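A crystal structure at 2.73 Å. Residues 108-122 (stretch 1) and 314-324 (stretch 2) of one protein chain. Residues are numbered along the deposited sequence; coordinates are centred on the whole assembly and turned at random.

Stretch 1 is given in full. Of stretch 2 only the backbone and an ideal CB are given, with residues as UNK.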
# COMPACT_ATOMS: atom_id res chain seq x y z
N GLY A 108 -5.13 -15.12 -11.01
CA GLY A 108 -3.93 -14.59 -10.41
C GLY A 108 -2.94 -15.68 -10.09
O GLY A 108 -1.74 -15.50 -10.25
N GLU A 109 -3.45 -16.82 -9.64
CA GLU A 109 -2.60 -17.99 -9.38
C GLU A 109 -1.96 -18.47 -10.67
O GLU A 109 -0.77 -18.76 -10.71
CB GLU A 109 -3.41 -19.13 -8.75
CG GLU A 109 -3.91 -18.84 -7.35
CD GLU A 109 -4.45 -20.07 -6.66
OE1 GLU A 109 -4.57 -21.12 -7.32
OE2 GLU A 109 -4.75 -20.00 -5.45
N GLU A 110 -2.75 -18.55 -11.73
CA GLU A 110 -2.21 -18.98 -13.00
C GLU A 110 -1.27 -17.91 -13.54
O GLU A 110 -0.38 -18.22 -14.32
CB GLU A 110 -3.33 -19.31 -14.00
CG GLU A 110 -3.87 -18.09 -14.75
CD GLU A 110 -4.36 -18.42 -16.16
OE1 GLU A 110 -4.30 -19.61 -16.56
OE2 GLU A 110 -4.79 -17.48 -16.87
N TRP A 111 -1.44 -16.67 -13.11
CA TRP A 111 -0.58 -15.60 -13.60
C TRP A 111 0.86 -15.88 -13.21
O TRP A 111 1.74 -15.91 -14.08
CB TRP A 111 -1.01 -14.23 -13.06
CG TRP A 111 -0.28 -13.07 -13.72
CD1 TRP A 111 -0.72 -12.32 -14.76
CD2 TRP A 111 1.01 -12.54 -13.37
NE1 TRP A 111 0.20 -11.36 -15.09
CE2 TRP A 111 1.28 -11.48 -14.25
CE3 TRP A 111 1.98 -12.87 -12.40
CZ2 TRP A 111 2.46 -10.75 -14.21
CZ3 TRP A 111 3.16 -12.14 -12.36
CH2 TRP A 111 3.39 -11.09 -13.25
N ILE A 112 1.10 -16.08 -11.92
CA ILE A 112 2.45 -16.36 -11.43
C ILE A 112 2.98 -17.72 -11.88
O ILE A 112 4.16 -17.86 -12.17
CB ILE A 112 2.59 -16.22 -9.90
CG1 ILE A 112 4.06 -16.29 -9.51
CG2 ILE A 112 1.83 -17.32 -9.18
CD1 ILE A 112 4.95 -15.34 -10.30
N GLN A 113 2.12 -18.72 -11.95
CA GLN A 113 2.53 -20.04 -12.38
C GLN A 113 3.10 -20.06 -13.80
O GLN A 113 4.05 -20.79 -14.10
CB GLN A 113 1.35 -20.99 -12.29
CG GLN A 113 0.99 -21.35 -10.87
CD GLN A 113 -0.24 -22.21 -10.82
OE1 GLN A 113 -1.14 -22.08 -11.66
NE2 GLN A 113 -0.28 -23.13 -9.86
N ASP A 114 2.51 -19.25 -14.67
CA ASP A 114 2.93 -19.17 -16.06
C ASP A 114 4.25 -18.45 -16.22
O ASP A 114 4.93 -18.61 -17.24
CB ASP A 114 1.88 -18.40 -16.89
CG ASP A 114 0.61 -19.18 -17.09
OD1 ASP A 114 0.58 -20.34 -16.65
OD2 ASP A 114 -0.35 -18.67 -17.70
N ARG A 115 4.54 -17.56 -15.28
CA ARG A 115 5.79 -16.79 -15.23
C ARG A 115 6.88 -17.30 -14.26
O ARG A 115 7.96 -16.72 -14.13
CB ARG A 115 5.46 -15.31 -15.02
CG ARG A 115 4.70 -14.71 -16.20
CD ARG A 115 4.16 -13.33 -15.91
NE ARG A 115 3.24 -12.86 -16.96
CZ ARG A 115 2.00 -13.30 -17.14
NH1 ARG A 115 1.50 -14.25 -16.36
NH2 ARG A 115 1.26 -12.80 -18.10
N MSE A 116 6.58 -18.41 -13.60
CA MSE A 116 7.27 -18.86 -12.40
C MSE A 116 8.74 -19.21 -12.62
O MSE A 116 9.53 -19.20 -11.69
CB MSE A 116 6.52 -20.07 -11.85
CG MSE A 116 6.78 -20.38 -10.41
SE MSE A 116 5.55 -21.73 -9.75
CE MSE A 116 5.72 -23.12 -11.10
N HIS A 117 9.09 -19.53 -13.87
CA HIS A 117 10.44 -19.96 -14.22
C HIS A 117 11.47 -18.83 -14.12
O HIS A 117 12.68 -19.08 -14.13
CB HIS A 117 10.45 -20.56 -15.63
CG HIS A 117 9.81 -19.69 -16.66
ND1 HIS A 117 8.49 -19.32 -16.61
CD2 HIS A 117 10.32 -19.11 -17.78
CE1 HIS A 117 8.20 -18.54 -17.64
NE2 HIS A 117 9.29 -18.40 -18.36
N LEU A 118 10.98 -17.60 -14.02
CA LEU A 118 11.82 -16.41 -13.94
C LEU A 118 12.24 -16.10 -12.50
O LEU A 118 13.00 -15.17 -12.25
CB LEU A 118 11.08 -15.22 -14.54
CG LEU A 118 10.64 -15.45 -15.99
CD1 LEU A 118 9.47 -14.54 -16.36
CD2 LEU A 118 11.82 -15.25 -16.93
N ALA A 119 11.70 -16.87 -11.57
CA ALA A 119 12.14 -16.85 -10.18
C ALA A 119 13.27 -17.85 -10.00
O ALA A 119 13.31 -18.87 -10.69
CB ALA A 119 10.98 -17.20 -9.28
N PRO A 120 14.18 -17.57 -9.05
CA PRO A 120 15.25 -18.54 -8.75
C PRO A 120 14.56 -19.84 -8.45
O PRO A 120 13.46 -19.81 -7.89
CB PRO A 120 15.88 -17.98 -7.48
CG PRO A 120 15.52 -16.56 -7.46
CD PRO A 120 14.18 -16.45 -8.10
N ALA A 121 15.15 -20.97 -8.83
CA ALA A 121 14.41 -22.22 -8.76
C ALA A 121 14.18 -22.68 -7.32
O ALA A 121 13.20 -23.39 -7.04
CB ALA A 121 15.06 -23.29 -9.61
N GLU A 122 15.06 -22.28 -6.42
CA GLU A 122 14.93 -22.68 -5.01
C GLU A 122 13.94 -21.81 -4.24
O GLU A 122 13.43 -22.21 -3.19
CB GLU A 122 16.31 -22.67 -4.33
CG GLU A 122 16.87 -21.28 -4.05
CD GLU A 122 17.42 -20.59 -5.29
OE1 GLU A 122 17.43 -21.23 -6.37
OE2 GLU A 122 17.85 -19.42 -5.19
N UNK A 314 -2.33 -15.01 2.41
CA UNK A 314 -1.25 -15.54 1.59
C UNK A 314 -1.34 -17.04 1.37
O UNK A 314 -1.70 -17.79 2.27
CB UNK A 314 0.10 -15.20 2.23
N UNK A 315 -1.00 -17.49 0.17
CA UNK A 315 -0.95 -18.91 -0.15
C UNK A 315 0.37 -19.25 -0.82
O UNK A 315 0.88 -18.45 -1.60
CB UNK A 315 -2.12 -19.31 -1.05
N UNK A 316 0.93 -20.42 -0.53
CA UNK A 316 2.20 -20.78 -1.13
C UNK A 316 1.99 -21.59 -2.41
O UNK A 316 1.53 -22.73 -2.36
CB UNK A 316 3.05 -21.57 -0.13
N UNK A 317 2.37 -20.99 -3.54
CA UNK A 317 2.24 -21.63 -4.85
C UNK A 317 3.34 -22.67 -5.11
O UNK A 317 3.07 -23.75 -5.66
CB UNK A 317 2.27 -20.57 -5.95
N UNK A 318 4.57 -22.35 -4.73
CA UNK A 318 5.64 -23.33 -4.79
C UNK A 318 6.50 -23.26 -3.54
O UNK A 318 6.82 -22.18 -3.08
CB UNK A 318 6.50 -23.11 -6.04
N UNK A 319 6.92 -24.42 -3.02
CA UNK A 319 7.77 -24.44 -1.82
C UNK A 319 9.21 -24.02 -2.10
O UNK A 319 9.68 -24.12 -3.23
CB UNK A 319 7.76 -25.84 -1.20
N UNK A 320 9.89 -23.56 -1.06
CA UNK A 320 11.26 -23.12 -1.19
C UNK A 320 11.63 -22.08 -0.16
O UNK A 320 10.84 -21.78 0.75
CB UNK A 320 11.50 -22.57 -2.60
N UNK A 321 12.83 -21.54 -0.28
CA UNK A 321 13.34 -20.60 0.70
C UNK A 321 12.71 -19.24 0.46
O UNK A 321 12.29 -18.95 -0.66
CB UNK A 321 14.87 -20.51 0.64
N UNK A 322 12.62 -18.39 1.48
CA UNK A 322 11.84 -17.18 1.30
C UNK A 322 12.76 -16.10 0.79
O UNK A 322 13.63 -15.59 1.50
CB UNK A 322 11.15 -16.75 2.60
N UNK A 323 12.55 -15.76 -0.47
CA UNK A 323 13.35 -14.74 -1.11
C UNK A 323 12.71 -13.36 -1.20
O UNK A 323 13.33 -12.41 -1.67
CB UNK A 323 13.71 -15.21 -2.52
N UNK A 324 11.47 -13.22 -0.74
CA UNK A 324 10.75 -11.96 -0.91
C UNK A 324 11.42 -10.82 -0.19
O UNK A 324 11.32 -9.67 -0.60
CB UNK A 324 9.31 -12.10 -0.42

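Position 314 is in a strand, and nothing of stretch 1 lies within 5.5 Å of its ideal CB. Stretch 1 sets no limit here. The residue is Arg-314, which makes hydrogen bonds elsewhere in the structure.

At position 315 CA-to-CB points toward stretch 1. The ideal CB is 5.2 Å from Glu-109 OE2, so a carboxylate waits a side chain's length away. A long basic or polar donor would suit. The residue is Lys-315. Its chi angles are all t, and the extended chain brings Lys-315 NZ to 3.0 Å from Glu-109 OE2, forming a hydrogen-bonded salt bridge.

Position 316 is out of reach, and many side chains would do. It is Glu-316.

Position 317 is where the chain turns a corner, and its CB points toward the helix. The ideal CB is 4.6 Å from Ile-112 CG2 and 5.2 Å from Met-116 SE. This surface is largely apolar, and a medium-sized apolar residue such as Val, Leu, Ile or Met would suit. It is Ile-317. Ile-317 CG2 is 3.8 Å from Gln-113 CG and 4.1 Å from Met-116 SE. Ile-317 CD1 reaches along to Glu-109 CG at 4.2 Å.

At position 318 CB also points toward stretch 1, with Met-116 SE 4.1 Å from the ideal CB. Beyond lie the carbonyls of Pro-120 and Ala-121. A long side chain with an apolar stem and a donor at its end would fit; Lys or Arg are candidates. It is Arg-318, whose CB packs on Met-116 SE. Arg-318 NH2 donates to Pro-120 O at 2.9 Å; that oxygen lies at the edge of the guanidinium, near its plane. Met-116 CG lies over one face and Ala-121 O over the opposite one.

Position 319 points away, leaving the choice open. It is Pro-319.

At position 320 phi/psi is 153/-174. An ideal CB would sit 2.0 Å from Glu-122 O, a clash, and would also jam against the preceding carbonyl. Only glycine suits. Gly-320 CA makes a CA-H...O contact with Glu-122 O at 3.1 Å.

Position 321 points sideways. Its backbone N donates to Glu-122 O at 3.0 Å, whatever the side chain. Aliphatic or polar residues could fit. Ile-321 CD1 rests 3.9 Å from Glu-122 CG.

Position 322 points away and is unconstrained. Asp-322 OD1 accepts from the backbone N at 324.

Position 323 faces Pro-120, whose CG is 5.4 Å from the ideal CB. An apolar residue such as Leu, Ile or Met would suit. Leu-323 CD1 packs on Pro-120 CG at 3.8 Å.

Position 324 is out of reach, so many side chains would do. Ser-324 OG donates to Asp-322 OD1 at 2.8 Å.

Stretch 2, residues 314-324: RKEIRPGIDLS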
# COMPACT_ATOMS: atom_id res chain seq x y z
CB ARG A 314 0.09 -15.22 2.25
CG ARG A 314 1.27 -15.53 1.39
CD ARG A 314 2.54 -15.07 2.05
NE ARG A 314 2.62 -13.62 2.17
CZ ARG A 314 3.33 -13.01 3.12
NH1 ARG A 314 3.97 -13.75 4.02
NH2 ARG A 314 3.39 -11.67 3.19
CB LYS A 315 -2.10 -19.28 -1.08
CG LYS A 315 -2.22 -20.76 -1.40
CD LYS A 315 -3.13 -20.94 -2.59
CE LYS A 315 -3.51 -22.38 -2.80
NZ LYS A 315 -4.55 -22.49 -3.87
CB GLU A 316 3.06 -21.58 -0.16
CG GLU A 316 4.35 -22.11 -0.77
CD GLU A 316 5.06 -23.15 0.09
OE1 GLU A 316 4.83 -24.37 -0.13
OE2 GLU A 316 5.84 -22.75 0.98
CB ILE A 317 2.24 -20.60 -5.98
CG1 ILE A 317 1.04 -19.66 -5.84
CG2 ILE A 317 2.23 -21.28 -7.33
CD1 ILE A 317 -0.30 -20.34 -5.78
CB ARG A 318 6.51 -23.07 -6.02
CG ARG A 318 7.51 -24.15 -6.35
CD ARG A 318 8.42 -23.71 -7.48
NE ARG A 318 9.28 -22.59 -7.07
CZ ARG A 318 10.15 -22.00 -7.88
NH1 ARG A 318 10.27 -22.41 -9.13
NH2 ARG A 318 10.89 -21.00 -7.43
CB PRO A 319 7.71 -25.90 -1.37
CG PRO A 319 7.33 -26.67 -2.61
CD PRO A 319 6.44 -25.76 -3.40
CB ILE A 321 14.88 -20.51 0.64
CG1 ILE A 321 15.33 -19.62 -0.52
CG2 ILE A 321 15.51 -21.93 0.55
CD1 ILE A 321 16.82 -19.43 -0.60
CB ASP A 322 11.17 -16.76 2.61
CG ASP A 322 10.60 -15.34 2.55
OD1 ASP A 322 10.36 -14.83 1.44
OD2 ASP A 322 10.38 -14.74 3.63
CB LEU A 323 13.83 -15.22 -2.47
CG LEU A 323 14.84 -16.36 -2.35
CD1 LEU A 323 15.58 -16.64 -3.67
CD2 LEU A 323 15.83 -16.05 -1.23
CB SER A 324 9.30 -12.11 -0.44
OG SER A 324 9.22 -12.28 0.97
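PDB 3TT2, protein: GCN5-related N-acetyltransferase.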